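Family 88 glycosyl hydrolase (Bacteroides thetaiotaomicron, PDB 5NOA) probably cleaves sugar linkages in complex plant glycans such as gum arabic arabinogalactan. Local coordinates at residues A[271-276]-A[321-326]; A[80-85]-A[129-134]; A[191-196]-A[254-259]; A[99-104]-A[110-115]. All blocks are in the same frame, centred on the assembly; numbering follows the deposited sequence.

The four contacts fall into two kinds. Contacts 2 and 3 are surface salt bridges, each a single acid-base pair between helices or at a helix end. Contacts 1 and 4 are partly buried and rest mainly on aromatic and apolar packing, to which contact 4 adds backbone bonds and a water. Contact 4 lies within the connection from helix 75-87 to helix 120-130, and so is nested in the loop that contact 2 closes; their centres are about 24 Å apart. Contacts 1 and 3 share a region of chain, since contact 3 uses helix 250-266 and contact 1 the loop after it. Contact 2 lies across the chain's centre from contacts 1 and 3.

Contact 1: A[271-276]-A[321-326]; sequences EGYWTR and WKYLST
In the helix that carries Tyr323 against Tyr273, the carbonyl O of Trp321 is gripped twice. Ser325 N reaches Trp321 O at 2.9 Å as a normal helical bond. Ser325 OG adds a second bond to Trp321 O at 2.8 Å, from the opposite face of the carbonyl plane. Across the contact there is no hydrogen bond; two tyrosines do the work. Tyr273 CB sits almost straight over the centre of the Tyr323 ring, 3.9 Å from the centroid and 6° off the normal, a CH-pi contact. The Tyr273 ring then turns its edge to the same ring, with CD2 3.7 Å from Tyr323 CD1 and the planes at 65°. Tyr273 CB is placed by the backbone; a chi1 of 57°, with CG between the backbone N and carbonyl carbon, swings the ring so that its CD2 edge also meets Tyr323. The contact ties the loop between helices 250-266 and 289-304 to helix 310-328, in the six-hairpin alpha/alpha fold of this clan. Gly272 brings the loop close, its CA 5.7 Å from Tyr323 CA. Glu271 O lies 4.0 Å from Tyr323 CB. Tyr323 OH is hydrogen-bonded to Thr289 OG1, and Thr292 touches both tyrosine side chains.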
# COMPACT_ATOMS: atom_id res chain seq x y z
N GLU A 271 -12.03 9.10 17.11
CA GLU A 271 -12.61 7.76 17.00
C GLU A 271 -11.61 6.71 16.49
O GLU A 271 -11.94 5.52 16.46
CB GLU A 271 -13.78 7.81 16.02
CG GLU A 271 -14.95 8.60 16.55
CD GLU A 271 -14.94 10.08 16.21
OE1 GLU A 271 -13.96 10.65 15.62
OE2 GLU A 271 -15.97 10.68 16.54
N GLY A 272 -10.42 7.12 16.05
CA GLY A 272 -9.35 6.18 15.68
C GLY A 272 -9.09 5.99 14.20
O GLY A 272 -8.03 5.53 13.82
N TYR A 273 -10.06 6.37 13.38
CA TYR A 273 -9.91 6.36 11.93
C TYR A 273 -9.40 7.69 11.41
O TYR A 273 -9.36 8.68 12.15
CB TYR A 273 -11.22 5.92 11.26
CG TYR A 273 -12.43 6.74 11.59
CD1 TYR A 273 -12.63 7.99 11.01
CD2 TYR A 273 -13.38 6.28 12.47
CE1 TYR A 273 -13.76 8.73 11.30
CE2 TYR A 273 -14.49 7.03 12.77
CZ TYR A 273 -14.69 8.26 12.17
OH TYR A 273 -15.80 9.03 12.43
N TRP A 274 -9.08 7.69 10.12
CA TRP A 274 -8.82 8.89 9.36
C TRP A 274 -9.94 9.07 8.36
O TRP A 274 -10.35 8.13 7.71
CB TRP A 274 -7.49 8.80 8.64
CG TRP A 274 -6.31 8.99 9.54
CD1 TRP A 274 -5.55 10.10 9.64
CD2 TRP A 274 -5.70 8.02 10.41
NE1 TRP A 274 -4.51 9.90 10.51
CE2 TRP A 274 -4.57 8.62 10.98
CE3 TRP A 274 -5.98 6.70 10.72
CZ2 TRP A 274 -3.76 7.96 11.86
CZ3 TRP A 274 -5.15 6.04 11.60
CH2 TRP A 274 -4.05 6.66 12.13
N THR A 275 -10.41 10.29 8.23
CA THR A 275 -11.46 10.63 7.28
C THR A 275 -10.88 10.76 5.88
O THR A 275 -9.67 11.04 5.70
CB THR A 275 -12.21 11.90 7.71
OG1 THR A 275 -11.28 12.93 8.02
CG2 THR A 275 -13.06 11.65 8.92
N ARG A 276 -11.75 10.58 4.91
CA ARG A 276 -11.36 10.63 3.51
C ARG A 276 -10.56 11.87 3.15
O ARG A 276 -9.57 11.76 2.40
CB ARG A 276 -12.60 10.46 2.62
CG ARG A 276 -13.14 9.03 2.60
CD ARG A 276 -14.51 8.93 2.00
NE ARG A 276 -15.50 9.39 2.97
CZ ARG A 276 -16.78 9.60 2.68
NH1 ARG A 276 -17.24 9.40 1.44
NH2 ARG A 276 -17.60 9.99 3.61
N TRP A 321 -6.32 0.36 15.57
CA TRP A 321 -6.67 -1.07 15.59
C TRP A 321 -8.00 -1.30 16.25
O TRP A 321 -8.76 -2.18 15.86
CB TRP A 321 -5.57 -1.92 16.24
CG TRP A 321 -5.97 -3.35 16.23
CD1 TRP A 321 -6.45 -4.06 17.28
CD2 TRP A 321 -6.07 -4.20 15.09
NE1 TRP A 321 -6.81 -5.33 16.88
CE2 TRP A 321 -6.59 -5.43 15.53
CE3 TRP A 321 -5.74 -4.04 13.73
CZ2 TRP A 321 -6.81 -6.48 14.66
CZ3 TRP A 321 -5.97 -5.09 12.87
CH2 TRP A 321 -6.49 -6.30 13.35
N LYS A 322 -8.31 -0.52 17.28
CA LYS A 322 -9.60 -0.59 17.88
C LYS A 322 -10.73 -0.34 16.85
O LYS A 322 -11.69 -1.10 16.75
CB LYS A 322 -9.64 0.37 19.04
CG LYS A 322 -10.99 0.51 19.64
CD LYS A 322 -10.91 1.34 20.91
CE LYS A 322 -12.27 1.70 21.44
NZ LYS A 322 -12.85 0.51 22.07
N TYR A 323 -10.58 0.70 16.04
CA TYR A 323 -11.52 0.94 14.97
C TYR A 323 -11.57 -0.24 14.00
O TYR A 323 -12.65 -0.70 13.61
CB TYR A 323 -11.16 2.25 14.23
CG TYR A 323 -11.83 2.30 12.87
CD1 TYR A 323 -13.18 2.59 12.73
CD2 TYR A 323 -11.14 1.93 11.73
CE1 TYR A 323 -13.81 2.54 11.51
CE2 TYR A 323 -11.75 1.91 10.49
CZ TYR A 323 -13.10 2.19 10.39
OH TYR A 323 -13.79 2.14 9.19
N LEU A 324 -10.40 -0.70 13.55
CA LEU A 324 -10.40 -1.77 12.53
C LEU A 324 -11.07 -3.02 13.02
O LEU A 324 -11.78 -3.66 12.29
CB LEU A 324 -8.98 -2.06 12.08
CG LEU A 324 -8.29 -0.94 11.29
CD1 LEU A 324 -6.81 -1.23 11.14
CD2 LEU A 324 -8.94 -0.75 9.94
N SER A 325 -10.80 -3.38 14.27
CA SER A 325 -11.28 -4.64 14.80
C SER A 325 -12.70 -4.64 15.29
O SER A 325 -13.32 -5.69 15.32
CB SER A 325 -10.32 -5.13 15.88
OG SER A 325 -10.26 -4.27 16.97
N THR A 326 -13.19 -3.46 15.65
CA THR A 326 -14.54 -3.30 16.19
C THR A 326 -15.58 -2.79 15.24
O THR A 326 -16.75 -3.10 15.40
CB THR A 326 -14.56 -2.39 17.44
OG1 THR A 326 -14.14 -1.05 17.12
CG2 THR A 326 -13.68 -2.95 18.41

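Contact 2: A[80-85]-A[129-134]; sequences YSKGWA and NLEPDT
A surface salt bridge, Lys82 to Glu131, links helix 75-87 to the exit of helix 120-130. Lys82 NZ donates to Glu131 OE2 at 2.7 Å. The ammonium comes in on the syn lone pair of OE2, the side of the other oxygen. OE1 stays farther off, 3.6 Å from Lys82 NZ, so the grip is on one oxygen and not on both. The lysine chain is extended beyond CG, and Glu131 is extended too; the two side chains meet at about a right angle. This reach is needed, because the nearest CA atoms, those of Lys82 and Glu131, are 10.8 Å apart. Lys82 CG lies anti to the carbonyl carbon (chi1 -77°), and the straight chain beyond it carries NZ out to the acid. Glu131 is the first residue to leave helical geometry after helix 120-130. Lys82 NZ also forms a salt bridge with Glu79, so two acids share one lysine, which would probably favour its charged form. The bridge lies over an apolar junction: Lys82 touches Leu127 of helix 120-130, Glu131 touches Leu78 of helix 75-87, and Leu130 packs on Leu78 and on Tyr69 of helix 56-72.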
# COMPACT_ATOMS: atom_id res chain seq x y z
N TYR A 80 -3.10 -19.62 -3.60
CA TYR A 80 -4.00 -18.63 -4.15
C TYR A 80 -3.25 -17.57 -4.95
O TYR A 80 -3.65 -17.23 -6.06
CB TYR A 80 -4.81 -17.99 -3.02
CG TYR A 80 -6.01 -17.21 -3.48
CD1 TYR A 80 -7.19 -17.83 -3.81
CD2 TYR A 80 -5.98 -15.82 -3.54
CE1 TYR A 80 -8.29 -17.14 -4.24
CE2 TYR A 80 -7.08 -15.11 -3.94
CZ TYR A 80 -8.23 -15.77 -4.27
OH TYR A 80 -9.34 -15.04 -4.65
N SER A 81 -2.14 -17.06 -4.39
CA SER A 81 -1.33 -16.11 -5.15
C SER A 81 -0.63 -16.75 -6.37
O SER A 81 -0.52 -16.12 -7.43
CB SER A 81 -0.33 -15.37 -4.28
OG SER A 81 -0.97 -14.40 -3.49
N LYS A 82 -0.15 -17.99 -6.23
CA LYS A 82 0.44 -18.69 -7.37
C LYS A 82 -0.60 -18.84 -8.48
O LYS A 82 -0.28 -18.64 -9.66
CB LYS A 82 0.93 -20.08 -7.00
CG LYS A 82 2.21 -20.09 -6.24
CD LYS A 82 2.57 -21.53 -5.95
CE LYS A 82 3.88 -21.63 -5.23
NZ LYS A 82 4.05 -23.03 -4.75
N GLY A 83 -1.84 -19.16 -8.12
CA GLY A 83 -2.88 -19.33 -9.13
C GLY A 83 -3.15 -18.04 -9.88
O GLY A 83 -3.34 -18.04 -11.10
N TRP A 84 -3.14 -16.93 -9.16
CA TRP A 84 -3.34 -15.63 -9.79
C TRP A 84 -2.20 -15.26 -10.70
O TRP A 84 -2.41 -14.77 -11.80
CB TRP A 84 -3.58 -14.58 -8.72
CG TRP A 84 -3.67 -13.17 -9.16
CD1 TRP A 84 -4.75 -12.54 -9.71
CD2 TRP A 84 -2.68 -12.16 -9.02
NE1 TRP A 84 -4.51 -11.21 -9.89
CE2 TRP A 84 -3.24 -10.94 -9.46
CE3 TRP A 84 -1.40 -12.15 -8.49
CZ2 TRP A 84 -2.54 -9.75 -9.42
CZ3 TRP A 84 -0.69 -10.97 -8.49
CH2 TRP A 84 -1.27 -9.79 -8.91
N ALA A 85 -0.98 -15.53 -10.26
CA ALA A 85 0.20 -15.23 -11.08
C ALA A 85 0.20 -16.04 -12.36
O ALA A 85 0.47 -15.50 -13.43
CB ALA A 85 1.49 -15.46 -10.28
N ASN A 129 11.15 -15.52 -4.93
CA ASN A 129 12.07 -15.69 -3.82
C ASN A 129 11.83 -17.01 -3.11
O ASN A 129 12.77 -17.66 -2.69
CB ASN A 129 11.98 -14.52 -2.86
CG ASN A 129 12.72 -13.32 -3.36
OD1 ASN A 129 13.70 -13.44 -4.11
ND2 ASN A 129 12.21 -12.14 -3.04
N LEU A 130 10.58 -17.44 -3.02
CA LEU A 130 10.24 -18.74 -2.42
C LEU A 130 10.66 -19.92 -3.29
O LEU A 130 11.02 -20.95 -2.78
CB LEU A 130 8.74 -18.80 -2.15
CG LEU A 130 8.23 -17.83 -1.06
CD1 LEU A 130 6.70 -17.80 -1.06
CD2 LEU A 130 8.71 -18.23 0.32
N GLU A 131 10.50 -19.77 -4.61
CA GLU A 131 10.82 -20.87 -5.55
C GLU A 131 11.39 -20.25 -6.82
O GLU A 131 10.66 -19.96 -7.75
CB GLU A 131 9.53 -21.62 -5.84
CG GLU A 131 8.94 -22.32 -4.61
CD GLU A 131 7.55 -22.82 -4.83
OE1 GLU A 131 7.42 -23.86 -5.52
OE2 GLU A 131 6.60 -22.19 -4.30
N PRO A 132 12.71 -20.00 -6.85
CA PRO A 132 13.26 -19.22 -7.97
C PRO A 132 13.09 -19.95 -9.28
O PRO A 132 13.34 -21.16 -9.37
CB PRO A 132 14.73 -18.99 -7.59
CG PRO A 132 14.80 -19.22 -6.14
CD PRO A 132 13.65 -20.10 -5.73
N ASP A 133 12.58 -19.24 -10.27
CA ASP A 133 12.47 -19.70 -11.64
C ASP A 133 12.46 -18.44 -12.47
O ASP A 133 11.68 -17.54 -12.18
CB ASP A 133 11.15 -20.47 -11.83
CG ASP A 133 11.29 -21.71 -12.70
OD1 ASP A 133 12.41 -22.11 -13.09
OD2 ASP A 133 10.25 -22.33 -12.95
N THR A 134 13.36 -18.38 -13.44
CA THR A 134 13.57 -17.19 -14.30
C THR A 134 12.28 -16.59 -14.85
O THR A 134 12.10 -15.36 -14.86
CB THR A 134 14.44 -17.59 -15.53
OG1 THR A 134 15.64 -18.20 -15.09
CG2 THR A 134 14.81 -16.40 -16.39

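Contact 3: A[191-196]-A[254-259]; sequences YADSIM and IDRFRT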
# COMPACT_ATOMS: atom_id res chain seq x y z
N TYR A 191 10.93 12.95 -7.94
CA TYR A 191 9.93 13.63 -8.77
C TYR A 191 8.59 13.71 -8.09
O TYR A 191 8.01 14.77 -7.95
CB TYR A 191 9.75 12.89 -10.09
CG TYR A 191 8.62 13.47 -10.88
CD1 TYR A 191 8.83 14.62 -11.60
CD2 TYR A 191 7.35 12.91 -10.87
CE1 TYR A 191 7.81 15.23 -12.30
CE2 TYR A 191 6.32 13.49 -11.57
CZ TYR A 191 6.56 14.66 -12.27
OH TYR A 191 5.54 15.24 -12.95
N ALA A 192 8.10 12.57 -7.60
CA ALA A 192 6.79 12.54 -6.95
C ALA A 192 6.75 13.50 -5.75
O ALA A 192 5.76 14.21 -5.54
CB ALA A 192 6.47 11.12 -6.50
N ASP A 193 7.81 13.47 -4.96
CA ASP A 193 7.88 14.30 -3.76
C ASP A 193 7.85 15.77 -4.15
O ASP A 193 7.18 16.56 -3.51
CB ASP A 193 9.17 13.92 -3.01
CG ASP A 193 9.18 14.34 -1.54
OD1 ASP A 193 8.54 13.67 -0.72
OD2 ASP A 193 9.81 15.34 -1.24
N SER A 194 8.57 16.12 -5.23
CA SER A 194 8.66 17.50 -5.66
C SER A 194 7.30 18.06 -6.04
O SER A 194 7.07 19.25 -5.84
CB SER A 194 9.67 17.68 -6.78
OG SER A 194 9.16 17.22 -8.03
N ILE A 195 6.41 17.20 -6.56
CA ILE A 195 5.10 17.70 -6.99
C ILE A 195 4.02 17.55 -5.90
O ILE A 195 3.17 18.42 -5.74
CB ILE A 195 4.64 16.97 -8.26
CG1 ILE A 195 5.59 17.22 -9.45
CG2 ILE A 195 3.19 17.33 -8.55
CD1 ILE A 195 5.72 18.66 -9.87
N MET A 196 4.06 16.49 -5.13
CA MET A 196 2.94 16.13 -4.28
C MET A 196 3.18 16.36 -2.79
O MET A 196 2.20 16.42 -2.05
CB MET A 196 2.52 14.66 -4.49
CG MET A 196 1.71 14.45 -5.74
SD MET A 196 1.49 12.72 -6.11
CE MET A 196 2.93 12.40 -7.05
N ILE A 254 14.16 7.57 5.23
CA ILE A 254 13.84 7.53 6.64
C ILE A 254 13.29 8.87 7.08
O ILE A 254 12.27 8.93 7.81
CB ILE A 254 15.09 7.16 7.48
CG1 ILE A 254 15.53 5.71 7.17
CG2 ILE A 254 14.85 7.42 8.96
CD1 ILE A 254 16.86 5.33 7.75
N ASP A 255 13.95 9.94 6.65
CA ASP A 255 13.54 11.28 7.05
C ASP A 255 12.11 11.57 6.60
O ASP A 255 11.30 12.11 7.35
CB ASP A 255 14.49 12.36 6.51
CG ASP A 255 15.84 12.42 7.25
OD1 ASP A 255 15.99 11.74 8.28
OD2 ASP A 255 16.74 13.13 6.75
N ARG A 256 11.79 11.21 5.36
CA ARG A 256 10.44 11.43 4.87
C ARG A 256 9.42 10.54 5.56
O ARG A 256 8.31 10.96 5.84
CB ARG A 256 10.36 11.24 3.35
CG ARG A 256 8.99 11.45 2.74
CD ARG A 256 8.39 12.83 2.90
NE ARG A 256 9.10 13.79 2.09
CZ ARG A 256 9.89 14.75 2.54
NH1 ARG A 256 10.14 14.91 3.86
NH2 ARG A 256 10.49 15.52 1.66
N PHE A 257 9.78 9.29 5.79
CA PHE A 257 8.90 8.39 6.54
C PHE A 257 8.56 8.99 7.90
O PHE A 257 7.41 8.98 8.29
CB PHE A 257 9.59 7.05 6.67
CG PHE A 257 8.78 6.00 7.34
CD1 PHE A 257 7.65 5.48 6.77
CD2 PHE A 257 9.22 5.42 8.51
CE1 PHE A 257 6.92 4.45 7.37
CE2 PHE A 257 8.50 4.41 9.12
CZ PHE A 257 7.35 3.94 8.55
N ARG A 258 9.57 9.52 8.59
CA ARG A 258 9.32 10.10 9.89
C ARG A 258 8.43 11.35 9.83
O ARG A 258 7.58 11.52 10.71
CB ARG A 258 10.62 10.44 10.60
CG ARG A 258 11.37 9.17 11.02
CD ARG A 258 12.53 9.56 11.88
NE ARG A 258 13.38 8.47 12.26
CZ ARG A 258 14.70 8.43 12.12
NH1 ARG A 258 15.41 9.43 11.62
NH2 ARG A 258 15.30 7.35 12.54
N THR A 259 8.64 12.21 8.82
CA THR A 259 7.82 13.43 8.72
C THR A 259 6.37 13.08 8.40
O THR A 259 5.42 13.60 9.00
CB THR A 259 8.37 14.45 7.70
OG1 THR A 259 8.31 14.02 6.31
CG2 THR A 259 9.73 14.89 8.08
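Asp193 and Arg256 make this contact, a side-on salt bridge between helix 180-196 and helix 250-266. Arg256 NE donates to Asp193 OD1 at 2.9 Å, and Arg256 NH2 donates to Asp193 OD2 at 3.0 Å. Each carboxylate oxygen thus has its own N-H. Both bonds are nearly straight, at 172° and 170°. The guanidinium presents its edge, and the two flat groups are almost coplanar. Each donor still meets its oxygen on the syn side, slightly out of the carboxylate plane. Arg256 leaves its helix with CG anti to the backbone N (chi1 -180°), then bends at the next two torsions, which turns the NE edge toward the acid. The third nitrogen is also held: Arg256 NH1 donates to Thr259 OG1 at 3.2 Å, one turn on in the same helix. Tyr197 adds a cation-pi contact with Arg256, and Tyr204 OH forms a weak hydrogen bond to Asp193 OD1. The pair therefore joins the two helices close to the small hairpin of strands 197-198 and 203-204. With two bonds to the acid and a third to Thr259, the guanidinium is fixed in rotation, and the paired charges would be expected to keep Asp193 ionised.

Contact 4: A[99-104]-A[110-115]; sequences ANWKYS and DYVLFG
Trp101 lays the face of its indole on Val112. Val112 CG1 stands over the six-membered ring, 3.5 Å from its centroid and 3° off the normal, while Val112 CG2 lies over the pyrrole side, 3.6 Å from Trp101 NE1. With Val112 CG1 anti to its backbone N (chi1 174°), both methyls rest on this face. Leu113 crosses the indole at about a right angle and touches Trp101 CB and CE3. Trp101 NE1 hydrogen-bonds to Ser95 O. Lys102 CB sits over the Tyr111 ring, toward its rim, and the lysine chain crosses the ring obliquely, with Lys102 CD 3.6 Å from Tyr111 OH. Both segments belong to the long connection from helix 75-87 to helix 120-130, in the six-hairpin alpha/alpha fold. Tyr111 centres an inverse gamma turn and starts a type I turn that ends at Phe114. Lys102 N hydrogen-bonds to Asp110 O at 3.0 Å, and Leu113 N makes a weak bond back to Lys102 O. A turn at chi4 (73°) brings Lys102 NZ to Asn100 O, a 2.9 Å hydrogen bond, and to a long salt bridge with Asp110 OD2. Ser104 O lies over one face of Phe114, 3.4 Å from its CG, and at the edge of Tyr111. One water joins Ser104 OG to Tyr111 OH. Tyr103 packs its CB on Leu113 CB at 3.8 Å, and its OH hydrogen-bonds to Asp154 OD1.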
# COMPACT_ATOMS: atom_id res chain seq x y z
N ALA A 99 6.82 0.91 -28.49
CA ALA A 99 6.45 2.28 -28.95
C ALA A 99 5.05 2.70 -28.49
O ALA A 99 4.74 3.89 -28.46
CB ALA A 99 6.57 2.38 -30.47
N ASN A 100 4.16 1.76 -28.24
CA ASN A 100 2.81 2.04 -27.76
C ASN A 100 2.75 2.04 -26.25
O ASN A 100 1.66 2.32 -25.74
CB ASN A 100 1.79 1.02 -28.33
CG ASN A 100 1.24 1.44 -29.69
OD1 ASN A 100 1.83 2.25 -30.41
ND2 ASN A 100 0.13 0.86 -30.06
N TRP A 101 3.85 1.75 -25.52
CA TRP A 101 3.76 1.69 -24.07
C TRP A 101 3.50 3.05 -23.46
O TRP A 101 4.13 4.03 -23.81
CB TRP A 101 5.00 1.08 -23.39
CG TRP A 101 5.21 -0.40 -23.66
CD1 TRP A 101 4.39 -1.23 -24.40
CD2 TRP A 101 6.22 -1.22 -23.12
NE1 TRP A 101 4.90 -2.50 -24.39
CE2 TRP A 101 6.00 -2.53 -23.59
CE3 TRP A 101 7.33 -0.99 -22.27
CZ2 TRP A 101 6.82 -3.60 -23.23
CZ3 TRP A 101 8.14 -2.05 -21.92
CH2 TRP A 101 7.90 -3.34 -22.42
N LYS A 102 2.53 3.08 -22.54
CA LYS A 102 2.05 4.29 -21.91
C LYS A 102 2.08 4.19 -20.39
O LYS A 102 2.08 3.10 -19.83
CB LYS A 102 0.64 4.63 -22.42
CG LYS A 102 0.62 4.95 -23.94
CD LYS A 102 -0.77 5.12 -24.53
CE LYS A 102 -0.76 5.31 -26.03
NZ LYS A 102 -0.45 4.02 -26.72
N TYR A 103 2.10 5.35 -19.77
CA TYR A 103 2.15 5.45 -18.32
C TYR A 103 1.21 6.43 -17.68
O TYR A 103 1.25 6.63 -16.47
CB TYR A 103 3.57 5.67 -17.80
CG TYR A 103 4.29 6.91 -18.17
CD1 TYR A 103 4.92 7.01 -19.41
CD2 TYR A 103 4.47 7.93 -17.26
CE1 TYR A 103 5.67 8.13 -19.73
CE2 TYR A 103 5.23 9.02 -17.55
CZ TYR A 103 5.84 9.13 -18.79
OH TYR A 103 6.64 10.21 -19.11
N SER A 104 0.31 7.04 -18.47
CA SER A 104 -0.87 7.70 -17.91
C SER A 104 -1.89 6.63 -17.53
O SER A 104 -1.58 5.45 -17.56
CB SER A 104 -1.40 8.67 -18.94
OG SER A 104 -1.65 8.02 -20.15
N ASP A 110 -1.60 -1.79 -23.45
CA ASP A 110 -0.51 -0.90 -23.77
C ASP A 110 0.05 -0.19 -22.52
O ASP A 110 1.10 0.45 -22.63
CB ASP A 110 -0.97 0.22 -24.74
CG ASP A 110 -1.29 -0.26 -26.12
OD1 ASP A 110 -1.02 -1.42 -26.45
OD2 ASP A 110 -1.78 0.59 -26.90
N TYR A 111 -0.62 -0.28 -21.38
CA TYR A 111 -0.27 0.51 -20.20
C TYR A 111 0.77 -0.19 -19.34
O TYR A 111 0.66 -0.27 -18.12
CB TYR A 111 -1.56 0.91 -19.46
CG TYR A 111 -2.19 2.05 -20.22
CD1 TYR A 111 -2.96 1.83 -21.36
CD2 TYR A 111 -1.97 3.37 -19.83
CE1 TYR A 111 -3.43 2.89 -22.11
CE2 TYR A 111 -2.46 4.43 -20.57
CZ TYR A 111 -3.19 4.19 -21.72
OH TYR A 111 -3.68 5.26 -22.42
N VAL A 112 1.82 -0.63 -20.00
CA VAL A 112 2.86 -1.44 -19.39
C VAL A 112 3.72 -0.65 -18.41
O VAL A 112 4.22 -1.20 -17.43
CB VAL A 112 3.73 -2.06 -20.52
CG1 VAL A 112 4.94 -2.82 -19.99
CG2 VAL A 112 2.90 -2.95 -21.42
N LEU A 113 3.87 0.64 -18.68
CA LEU A 113 4.69 1.53 -17.85
C LEU A 113 3.93 2.27 -16.77
O LEU A 113 4.50 3.07 -16.04
CB LEU A 113 5.46 2.50 -18.74
CG LEU A 113 6.44 1.86 -19.72
CD1 LEU A 113 7.02 2.93 -20.63
CD2 LEU A 113 7.49 1.07 -18.96
N PHE A 114 2.62 2.01 -16.70
CA PHE A 114 1.78 2.58 -15.67
C PHE A 114 1.91 1.73 -14.42
O PHE A 114 1.66 0.53 -14.46
CB PHE A 114 0.34 2.58 -16.18
CG PHE A 114 -0.67 3.18 -15.24
CD1 PHE A 114 -0.39 4.29 -14.42
CD2 PHE A 114 -1.95 2.65 -15.20
CE1 PHE A 114 -1.35 4.82 -13.59
CE2 PHE A 114 -2.90 3.18 -14.36
CZ PHE A 114 -2.59 4.25 -13.55
N GLY A 115 2.28 2.35 -13.30
CA GLY A 115 2.52 1.62 -12.08
C GLY A 115 1.38 0.78 -11.59
O GLY A 115 1.63 -0.24 -10.91
O HOH W 1 -4.21 7.42 -20.67